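Local coordinates for protein AT-less polyketide synthase (Streptomyces platensis subsp. rosaceus, PDB 4TKT) that probably elongates the growing polyketide chain by decarboxylative Claisen condensation, as ketosynthase domain KS6 of the isomigrastatin synthase protein MgsF, at residues I165-S170 with G177-V182; S191-A196 with A208-V213; H321-S326 with S354-I359. All coordinates share one frame; numbering follows the deposited sequence.

Interaction 1 of 3, residues I165-S170 with G177-V182; sequences IANRVS and GPSVTV
Ser179 and Thr181, two residues apart on one face of strand 179-182, carry the contact with helix 165-170, whose axis runs at 156° to the strand, close to antiparallel. Ahead of the strand, Gly177 reaches the helix through water: one molecule lies 2.8 Å from Ser170 OG and makes a weak bond to Gly177 O. Ser179 is the polar centre. With OG anti to its backbone N (chi1 -174°), the hydroxyl extends towards the helix and donates to Asn167 OD1, 2.9 Å away, meeting a lone pair in the plane of the amide. Ser170 OG approaches the same Ser179 OG to 2.7 Å, but its single proton could instead serve Ala166 O, one turn back along the helix. An alanine in place of Ser179 would probably leave Asn167 OD1 without this donor and free the amide to turn. Val180 points away from the helix and offers its backbone, Val180 O lying 3.5 Å from Ala166 CB. At Thr181, OG1 sits 3.3 Å from Ala166 CB and takes a weak bond from Ala166 N, while its stronger partner is Leu162 O, just ahead of helix 163-173. Ala166 is thus a small residue over which the strand can run close, the axes coming within 6.8 Å. Strand 179-182 pairs in parallel with strand 129-136, and helix 163-173 lies in the connection between them, packed against both: a beta-alpha-beta unit at what is, within this chain, the edge of the thiolase-fold sheet.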
# COMPACT_ATOMS: atom_id res chain seq x y z
N ILE A 165 -4.36 -3.76 -14.89
CA ILE A 165 -4.12 -3.25 -13.55
C ILE A 165 -3.09 -2.13 -13.57
O ILE A 165 -3.28 -1.08 -12.96
CB ILE A 165 -3.65 -4.37 -12.60
CG1 ILE A 165 -4.76 -5.41 -12.44
CG2 ILE A 165 -3.27 -3.80 -11.25
CD1 ILE A 165 -4.37 -6.58 -11.56
N ALA A 166 -1.99 -2.34 -14.30
CA ALA A 166 -0.96 -1.32 -14.41
C ALA A 166 -1.29 -0.30 -15.49
O ALA A 166 -1.03 0.89 -15.33
CB ALA A 166 0.39 -1.97 -14.70
N ASN A 167 -1.88 -0.77 -16.58
CA ASN A 167 -2.15 0.09 -17.73
C ASN A 167 -3.21 1.15 -17.47
O ASN A 167 -3.10 2.27 -17.97
CB ASN A 167 -2.56 -0.76 -18.93
CG ASN A 167 -1.37 -1.38 -19.64
OD1 ASN A 167 -0.23 -1.18 -19.24
ND2 ASN A 167 -1.64 -2.15 -20.69
N ARG A 168 -4.23 0.82 -16.68
CA ARG A 168 -5.28 1.78 -16.38
C ARG A 168 -4.79 2.89 -15.46
O ARG A 168 -5.23 4.03 -15.57
CB ARG A 168 -6.50 1.09 -15.76
CG ARG A 168 -7.25 0.22 -16.75
CD ARG A 168 -8.66 -0.05 -16.30
NE ARG A 168 -9.32 -0.98 -17.21
CZ ARG A 168 -9.82 -0.63 -18.39
NH1 ARG A 168 -9.73 0.62 -18.81
NH2 ARG A 168 -10.40 -1.55 -19.16
N VAL A 169 -3.88 2.55 -14.56
CA VAL A 169 -3.27 3.55 -13.69
C VAL A 169 -2.43 4.50 -14.53
O VAL A 169 -2.55 5.72 -14.41
CB VAL A 169 -2.41 2.91 -12.59
CG1 VAL A 169 -1.62 3.97 -11.86
CG2 VAL A 169 -3.28 2.14 -11.62
N SER A 170 -1.58 3.94 -15.39
CA SER A 170 -0.74 4.75 -16.28
C SER A 170 -1.59 5.67 -17.14
O SER A 170 -1.27 6.85 -17.31
CB SER A 170 0.11 3.85 -17.18
OG SER A 170 0.97 3.03 -16.41
N GLY A 177 6.03 6.46 -18.28
CA GLY A 177 7.07 5.49 -17.95
C GLY A 177 6.62 4.08 -18.27
O GLY A 177 5.56 3.88 -18.85
N PRO A 178 7.45 3.09 -17.92
CA PRO A 178 7.07 1.68 -18.11
C PRO A 178 5.78 1.34 -17.36
O PRO A 178 5.60 1.74 -16.21
CB PRO A 178 8.26 0.91 -17.52
CG PRO A 178 9.41 1.86 -17.65
CD PRO A 178 8.83 3.22 -17.42
N SER A 179 4.88 0.62 -18.03
CA SER A 179 3.63 0.19 -17.43
C SER A 179 3.56 -1.33 -17.49
O SER A 179 3.31 -1.90 -18.55
CB SER A 179 2.43 0.81 -18.13
OG SER A 179 1.22 0.51 -17.46
N VAL A 180 3.81 -1.98 -16.36
CA VAL A 180 4.01 -3.42 -16.33
C VAL A 180 3.28 -4.11 -15.19
O VAL A 180 3.35 -3.67 -14.04
CB VAL A 180 5.52 -3.76 -16.23
CG1 VAL A 180 5.73 -5.26 -16.08
CG2 VAL A 180 6.28 -3.25 -17.44
N THR A 181 2.58 -5.19 -15.50
CA THR A 181 2.08 -6.09 -14.46
C THR A 181 2.91 -7.36 -14.49
O THR A 181 3.08 -7.98 -15.54
CB THR A 181 0.60 -6.43 -14.65
OG1 THR A 181 -0.17 -5.23 -14.72
CG2 THR A 181 0.11 -7.27 -13.48
N VAL A 182 3.43 -7.75 -13.33
CA VAL A 182 4.24 -8.96 -13.24
C VAL A 182 3.56 -10.02 -12.38
O VAL A 182 2.92 -9.71 -11.38
CB VAL A 182 5.63 -8.67 -12.66
CG1 VAL A 182 6.43 -7.83 -13.63
CG2 VAL A 182 5.52 -7.98 -11.31
O HOH W 1 3.45 4.34 -16.61

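Interaction 2 of 3, residues S191-A196 with A208-V213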
# COMPACT_ATOMS: atom_id res chain seq x y z
N SER A 191 8.53 -8.42 -6.48
CA SER A 191 9.16 -8.48 -7.79
C SER A 191 8.91 -7.18 -8.55
O SER A 191 9.78 -6.71 -9.28
CB SER A 191 8.64 -9.68 -8.58
OG SER A 191 8.98 -10.89 -7.94
N ALA A 192 7.72 -6.62 -8.38
CA ALA A 192 7.38 -5.34 -9.00
C ALA A 192 8.28 -4.24 -8.46
O ALA A 192 8.81 -3.43 -9.22
CB ALA A 192 5.92 -5.00 -8.76
N ILE A 193 8.44 -4.21 -7.14
CA ILE A 193 9.32 -3.26 -6.49
C ILE A 193 10.75 -3.41 -7.00
O ILE A 193 11.44 -2.42 -7.27
CB ILE A 193 9.28 -3.42 -4.96
CG1 ILE A 193 7.90 -3.01 -4.44
CG2 ILE A 193 10.39 -2.62 -4.30
CD1 ILE A 193 7.74 -3.14 -2.94
N HIS A 194 11.18 -4.66 -7.15
CA HIS A 194 12.50 -4.96 -7.68
C HIS A 194 12.70 -4.34 -9.06
O HIS A 194 13.70 -3.67 -9.31
CB HIS A 194 12.70 -6.48 -7.75
CG HIS A 194 14.00 -6.89 -8.37
ND1 HIS A 194 15.20 -6.83 -7.69
CD2 HIS A 194 14.29 -7.35 -9.61
CE1 HIS A 194 16.17 -7.24 -8.48
NE2 HIS A 194 15.65 -7.57 -9.65
N LEU A 195 11.74 -4.57 -9.95
CA LEU A 195 11.82 -4.03 -11.31
C LEU A 195 11.70 -2.51 -11.31
O LEU A 195 12.34 -1.84 -12.12
CB LEU A 195 10.74 -4.65 -12.19
CG LEU A 195 10.85 -6.16 -12.36
CD1 LEU A 195 9.75 -6.67 -13.26
CD2 LEU A 195 12.22 -6.54 -12.92
N ALA A 196 10.88 -1.98 -10.42
CA ALA A 196 10.72 -0.54 -10.29
C ALA A 196 12.04 0.12 -9.89
O ALA A 196 12.43 1.13 -10.47
CB ALA A 196 9.63 -0.21 -9.28
N ALA A 208 8.39 6.05 -9.68
CA ALA A 208 7.76 4.78 -9.98
C ALA A 208 6.75 4.40 -8.93
O ALA A 208 7.02 4.42 -7.73
CB ALA A 208 8.81 3.69 -10.13
N LEU A 209 5.56 4.04 -9.39
CA LEU A 209 4.54 3.47 -8.54
C LEU A 209 4.68 1.95 -8.55
O LEU A 209 4.62 1.32 -9.61
CB LEU A 209 3.15 3.89 -9.01
CG LEU A 209 2.03 3.85 -7.98
CD1 LEU A 209 2.38 4.75 -6.82
CD2 LEU A 209 0.73 4.27 -8.62
N ALA A 210 4.91 1.36 -7.38
CA ALA A 210 5.05 -0.09 -7.28
C ALA A 210 4.13 -0.64 -6.21
O ALA A 210 4.03 -0.08 -5.11
CB ALA A 210 6.49 -0.47 -6.99
N GLY A 211 3.44 -1.73 -6.52
CA GLY A 211 2.54 -2.34 -5.56
C GLY A 211 1.96 -3.65 -6.04
O GLY A 211 2.31 -4.16 -7.10
N GLY A 212 1.06 -4.21 -5.23
CA GLY A 212 0.42 -5.47 -5.55
C GLY A 212 -1.05 -5.46 -5.17
O GLY A 212 -1.49 -4.67 -4.33
N VAL A 213 -1.82 -6.33 -5.81
CA VAL A 213 -3.24 -6.44 -5.53
C VAL A 213 -3.66 -7.91 -5.56
O VAL A 213 -3.23 -8.67 -6.42
CB VAL A 213 -4.09 -5.62 -6.53
CG1 VAL A 213 -3.73 -5.98 -7.96
CG2 VAL A 213 -5.57 -5.81 -6.27
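Ala210 CB is the bump at the middle of this contact, fitted into a shallow hollow of helix 191-196 bounded by Ile193 and Ala196. It lies 3.9 Å from Ile193 CG1 on one flank and 3.9 Å from Ala196 CB on the other, with Ala192 O a looser neighbour, 4.4 Å from Ala210 CB. With CG1 beside the backbone N (chi1 -68°), the Ile193 methylene lies against the alanine methyl. The fit is reciprocal: Ala196 CB settles between the methyls of Ala208 and Ala210, which share one face of the strand, and stands 4.1 Å from Ala208 CB. Farther along, Ala192 CB comes to 4.1 Å from Gly211 O, over bare backbone. With methyls as the main points of touch, the helix axis approaches the strand axis to 7.1 Å and runs nearly antiparallel to it. Phe134 and Leu258, from the strands flanking 208-214, fill in around Ala196. Helix 188-202 connects strand 179-182 to the parallel strand 208-214 in a beta-alpha-beta crossover, consistent with the buried central helix of the thiolase fold, which in ketosynthases carries the nucleophilic cysteine near its N-terminal end.

Interaction 3 of 3, residues H321-S326 with S354-I359; sequences HGTGTS and SAKSNI
Gly322, in a left-handed backbone conformation, brings its CA to 5.7 Å from Ser354 CA where the loop after strand 317-319 passes the start of helix 356-359. The loop carries the HGTGT motif of ketosynthases, whose histidine belongs, in relatives, to the Cys-His-His active site; by that likeness His321 is probably one of the triad, and its ring meets those of His361 and Phe427. A CB on Gly322 would clash with that of Ser354. Most of the polar contact converges on His321 O. Lys356 NZ donates to it at 2.7 Å, on a lone pair in the carbonyl plane, and Ser354 OG donates at 3.2 Å from a position 57° above that plane, so two donors grip one buried oxygen from different directions. The lysine chain is extended as far as CE and bends only at its last torsion (chi4 65°), which turns NZ towards the carbonyl. On the way it runs alongside Thr323, with CD 3.8 Å from Thr323 CG2, and its tip passes the His321 ring obliquely. Glu332 also fixes the loop, accepting from the backbone N of His321 and of Gly322. Ser354 has a second role: its OG accepts from Lys356 N, capping the turn into the helix. The same residue's carbonyl is gripped within the turn, where Ser357 OG lies almost in line with the C=O of Ser354, 2.6 Å from its O.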
# COMPACT_ATOMS: atom_id res chain seq x y z
N HIS A 321 8.30 -14.43 5.28
CA HIS A 321 7.21 -15.00 4.50
C HIS A 321 6.19 -15.60 5.46
O HIS A 321 5.03 -15.19 5.49
CB HIS A 321 7.74 -16.05 3.53
CG HIS A 321 6.76 -16.46 2.47
ND1 HIS A 321 6.07 -15.55 1.70
CD2 HIS A 321 6.36 -17.68 2.05
CE1 HIS A 321 5.29 -16.19 0.86
NE2 HIS A 321 5.45 -17.49 1.05
N GLY A 322 6.64 -16.58 6.25
CA GLY A 322 5.88 -17.15 7.35
C GLY A 322 4.45 -17.54 7.07
O GLY A 322 3.53 -17.01 7.69
N THR A 323 4.25 -18.46 6.14
CA THR A 323 2.90 -18.85 5.74
C THR A 323 2.27 -19.88 6.68
O THR A 323 1.08 -20.16 6.60
CB THR A 323 2.88 -19.41 4.31
OG1 THR A 323 3.98 -20.30 4.12
CG2 THR A 323 2.99 -18.27 3.30
N GLY A 324 3.07 -20.44 7.58
CA GLY A 324 2.57 -21.41 8.54
C GLY A 324 2.47 -22.81 7.97
O GLY A 324 1.50 -23.53 8.23
N THR A 325 3.47 -23.20 7.19
CA THR A 325 3.49 -24.49 6.51
C THR A 325 4.37 -25.49 7.25
O THR A 325 5.38 -25.11 7.84
CB THR A 325 3.98 -24.33 5.05
OG1 THR A 325 3.08 -23.47 4.34
CG2 THR A 325 4.06 -25.66 4.34
N SER A 326 3.97 -26.76 7.24
CA SER A 326 4.75 -27.83 7.87
C SER A 326 6.19 -27.83 7.38
O SER A 326 7.12 -27.87 8.18
CB SER A 326 4.12 -29.19 7.59
OG SER A 326 2.78 -29.24 8.04
N SER A 354 5.61 -12.32 11.18
CA SER A 354 4.91 -12.20 9.90
C SER A 354 3.53 -11.57 10.06
O SER A 354 2.77 -11.93 10.96
CB SER A 354 4.78 -13.57 9.23
OG SER A 354 4.11 -13.45 7.99
N ALA A 355 3.21 -10.65 9.16
CA ALA A 355 1.90 -10.01 9.14
C ALA A 355 0.82 -11.02 8.76
O ALA A 355 -0.36 -10.80 9.03
CB ALA A 355 1.89 -8.83 8.19
N LYS A 356 1.22 -12.11 8.12
CA LYS A 356 0.28 -13.15 7.71
C LYS A 356 -0.44 -13.76 8.91
O LYS A 356 -1.55 -14.29 8.77
CB LYS A 356 1.00 -14.24 6.91
CG LYS A 356 1.58 -13.75 5.60
CD LYS A 356 1.97 -14.91 4.70
CE LYS A 356 2.56 -14.41 3.39
NZ LYS A 356 3.85 -13.69 3.59
N SER A 357 0.18 -13.68 10.08
CA SER A 357 -0.45 -14.16 11.30
C SER A 357 -1.58 -13.22 11.70
O SER A 357 -2.44 -13.57 12.51
CB SER A 357 0.58 -14.28 12.43
OG SER A 357 1.16 -13.02 12.73
N ASN A 358 -1.58 -12.01 11.13
CA ASN A 358 -2.62 -11.03 11.40
C ASN A 358 -3.72 -11.03 10.36
O ASN A 358 -4.91 -11.06 10.69
CB ASN A 358 -2.01 -9.62 11.49
CG ASN A 358 -1.06 -9.47 12.65
OD1 ASN A 358 0.16 -9.62 12.50
ND2 ASN A 358 -1.60 -9.15 13.82
N ILE A 359 -3.33 -11.00 9.09
CA ILE A 359 -4.27 -10.75 8.00
C ILE A 359 -4.35 -11.89 6.99
O ILE A 359 -5.14 -11.84 6.05
CB ILE A 359 -3.91 -9.46 7.25
CG1 ILE A 359 -2.49 -9.57 6.67
CG2 ILE A 359 -4.02 -8.26 8.17
CD1 ILE A 359 -2.04 -8.33 5.93

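Interactions 1 and 2 lie on opposite faces of one sheet: helix 163-173 covers one side and helix 188-202 the other, and strand 179-182 leads into the latter. They touch where Val182 CG1 meets Leu195 CD1 at 3.5 Å. Their chemistry follows depth. Interaction 1, at the strand that is outermost within this chain, is partly buried and relies on hydroxyls, an amide and a water; interaction 2, further in, is wholly buried and has no hydrogen bond between its segments. Interaction 3 is also buried, yet polar, its donors converging on backbone oxygen in the C-terminal half of the ketosynthase. It stands apart, its centre about 21 Å from that of interaction 2 and about 29 Å from that of interaction 1.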